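Local coordinates for acetate kinase (Entamoeba histolytica, PDB 4H0O), which interconverts acetate and acetyl phosphate as a pyrophosphate-dependent acetate kinase, probably with magnesium as cofactor, at residues E372-P377 with V383-N388. Sequence-based numbering, arbitrary orientation.
Sequences EFLTMP and VCVAPN
Phe373 and Cys384 face each other as an antiparallel non-hydrogen-bonded pair, CA to CA 4.3 Å, next to Glu372 and Val385 in a hydrogen-bonded register position, and the short segments 372-375 and 383-385 run 155° apart. Leu374 N donates to Val383 O at 2.9 Å; the N-H...O angle of 165° makes the bond nearly straight, though the donor is somewhat tilted from the carbonyl plane. Past the strand pairing, a side chain replaces the backbone as acceptor: Val383 N gives its hydrogen to Thr375 OG1 at 2.8 Å. A chi1 of 34° sets OG1 between the backbone N and carbonyl carbon of Thr375, while CG2 packs 3.7 Å from Val383 CG2. The same hydroxyl also bonds Gln382 OE1, so it has partners on both backbone and side chain of the returning strand. This is a beta hairpin at the edge of the mixed sheet of the second ribonuclease H-like half of this ASKHA kinase, with 372-373 outermost and 382-385 lying between it and 329-333, to which Cys384 and Ala386 are hydrogen-bonded through their backbones. On one face Cys384 CB sits over the Phe373 ring, 4.1 Å from CD2, and SG stands 5.4 Å from the centroid, a distant sulfur-aromatic contact above the ring. On the other, Val385 CG2 runs alongside Glu372 CG. From the loop after the strand, Leu374 CD1 reaches Val385 CG1 at 4.0 Å; these two side chains cross near a right angle and both touch Arg344 of helix 341-350.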
loop_
_atom_site.group_PDB
_atom_site.type_symbol
_atom_site.label_atom_id
_atom_site.label_comp_id
_atom_site.label_asym_id
_atom_site.label_seq_id
_atom_site.Cartn_x
_atom_site.Cartn_y
_atom_site.Cartn_z
ATOM N N GLU B 372 28.773 -7.226 -1.690
ATOM C CA GLU B 372 29.629 -6.465 -0.789
ATOM C C GLU B 372 28.804 -5.587 0.146
ATOM O O GLU B 372 27.916 -4.857 -0.295
ATOM C CB GLU B 372 30.614 -5.606 -1.584
ATOM C CG GLU B 372 29.988 -4.867 -2.755
ATOM C CD GLU B 372 30.998 -4.052 -3.538
ATOM O OE1 GLU B 372 31.734 -3.257 -2.915
ATOM O OE2 GLU B 372 31.059 -4.206 -4.776
ATOM N N PHE B 373 29.102 -5.662 1.438
ATOM C CA PHE B 373 28.391 -4.872 2.437
ATOM C C PHE B 373 28.759 -3.396 2.336
ATOM O O PHE B 373 29.932 -3.046 2.217
ATOM C CB PHE B 373 28.690 -5.393 3.844
ATOM C CG PHE B 373 28.141 -6.766 4.111
ATOM C CD1 PHE B 373 28.864 -7.895 3.763
ATOM C CD2 PHE B 373 26.902 -6.927 4.709
ATOM C CE1 PHE B 373 28.363 -9.160 4.007
ATOM C CE2 PHE B 373 26.395 -8.188 4.956
ATOM C CZ PHE B 373 27.126 -9.306 4.604
ATOM N N LEU B 374 27.748 -2.535 2.383
ATOM C CA LEU B 374 27.962 -1.097 2.294
ATOM C C LEU B 374 27.886 -0.437 3.670
ATOM O O LEU B 374 28.260 0.726 3.833
ATOM C CB LEU B 374 26.947 -0.472 1.335
ATOM C CG LEU B 374 26.853 -1.159 -0.030
ATOM C CD1 LEU B 374 25.891 -0.435 -0.969
ATOM C CD2 LEU B 374 28.232 -1.266 -0.656
ATOM N N THR B 375 27.398 -1.186 4.656
ATOM C CA THR B 375 27.342 -0.707 6.033
ATOM C C THR B 375 28.610 -1.072 6.793
ATOM O O THR B 375 29.296 -2.039 6.450
ATOM C CB THR B 375 26.134 -1.285 6.807
ATOM O OG1 THR B 375 25.866 -2.622 6.365
ATOM C CG2 THR B 375 24.903 -0.436 6.593
ATOM N N MET B 376 28.913 -0.291 7.827
ATOM C CA MET B 376 29.957 -0.647 8.776
ATOM C C MET B 376 29.591 -1.987 9.410
ATOM O O MET B 376 28.409 -2.297 9.571
ATOM C CB MET B 376 30.066 0.420 9.867
ATOM C CG MET B 376 30.134 1.854 9.352
ATOM S SD MET B 376 31.612 2.189 8.366
ATOM C CE MET B 376 31.417 3.943 8.033
ATOM N N PRO B 377 30.601 -2.800 9.752
ATOM C CA PRO B 377 30.357 -4.075 10.441
ATOM C C PRO B 377 29.794 -3.886 11.849
ATOM O O PRO B 377 29.197 -4.812 12.399
ATOM C CB PRO B 377 31.750 -4.717 10.504
ATOM C CG PRO B 377 32.712 -3.594 10.284
ATOM C CD PRO B 377 32.012 -2.641 9.367
ATOM N N VAL B 383 23.528 -3.703 5.361
ATOM C CA VAL B 383 23.037 -3.400 4.019
ATOM C C VAL B 383 24.015 -3.939 2.980
ATOM O O VAL B 383 25.226 -3.718 3.086
ATOM C CB VAL B 383 22.860 -1.880 3.804
ATOM C CG1 VAL B 383 22.464 -1.585 2.363
ATOM C CG2 VAL B 383 21.819 -1.323 4.751
ATOM N N CYS B 384 23.502 -4.649 1.980
ATOM C CA CYS B 384 24.366 -5.163 0.927
ATOM C C CYS B 384 23.702 -5.089 -0.440
ATOM O O CYS B 384 22.476 -4.982 -0.547
ATOM C CB CYS B 384 24.780 -6.605 1.223
ATOM S SG CYS B 384 23.529 -7.830 0.793
ATOM N N VAL B 385 24.527 -5.130 -1.480
ATOM C CA VAL B 385 24.044 -5.283 -2.844
ATOM C C VAL B 385 24.371 -6.705 -3.274
ATOM O O VAL B 385 25.438 -7.228 -2.938
ATOM C CB VAL B 385 24.716 -4.284 -3.807
ATOM C CG1 VAL B 385 24.128 -2.899 -3.631
ATOM C CG2 VAL B 385 26.226 -4.251 -3.582
ATOM N N ALA B 386 23.456 -7.338 -4.003
ATOM C CA ALA B 386 23.663 -8.712 -4.447
ATOM C C ALA B 386 23.254 -8.888 -5.906
ATOM O O ALA B 386 22.106 -8.627 -6.267
ATOM C CB ALA B 386 22.907 -9.681 -3.553
ATOM N N PRO B 387 24.205 -9.326 -6.748
ATOM C CA PRO B 387 24.009 -9.546 -8.188
ATOM C C PRO B 387 22.915 -10.570 -8.490
ATOM O O PRO B 387 22.765 -11.542 -7.747
ATOM C CB PRO B 387 25.362 -10.099 -8.643
ATOM C CG PRO B 387 26.342 -9.578 -7.648
ATOM C CD PRO B 387 25.607 -9.536 -6.340
ATOM N N ASN B 388 22.174 -10.354 -9.575
ATOM C CA ASN B 388 21.111 -11.269 -9.983
ATOM C C ASN B 388 21.007 -11.394 -11.504
ATOM O O ASN B 388 19.914 -11.291 -12.064
ATOM C CB ASN B 388 19.760 -10.821 -9.411
ATOM C CG ASN B 388 19.314 -9.473 -9.954
ATOM O OD1 ASN B 388 20.140 -8.599 -10.230
ATOM N ND2 ASN B 388 18.004 -9.302 -10.119
#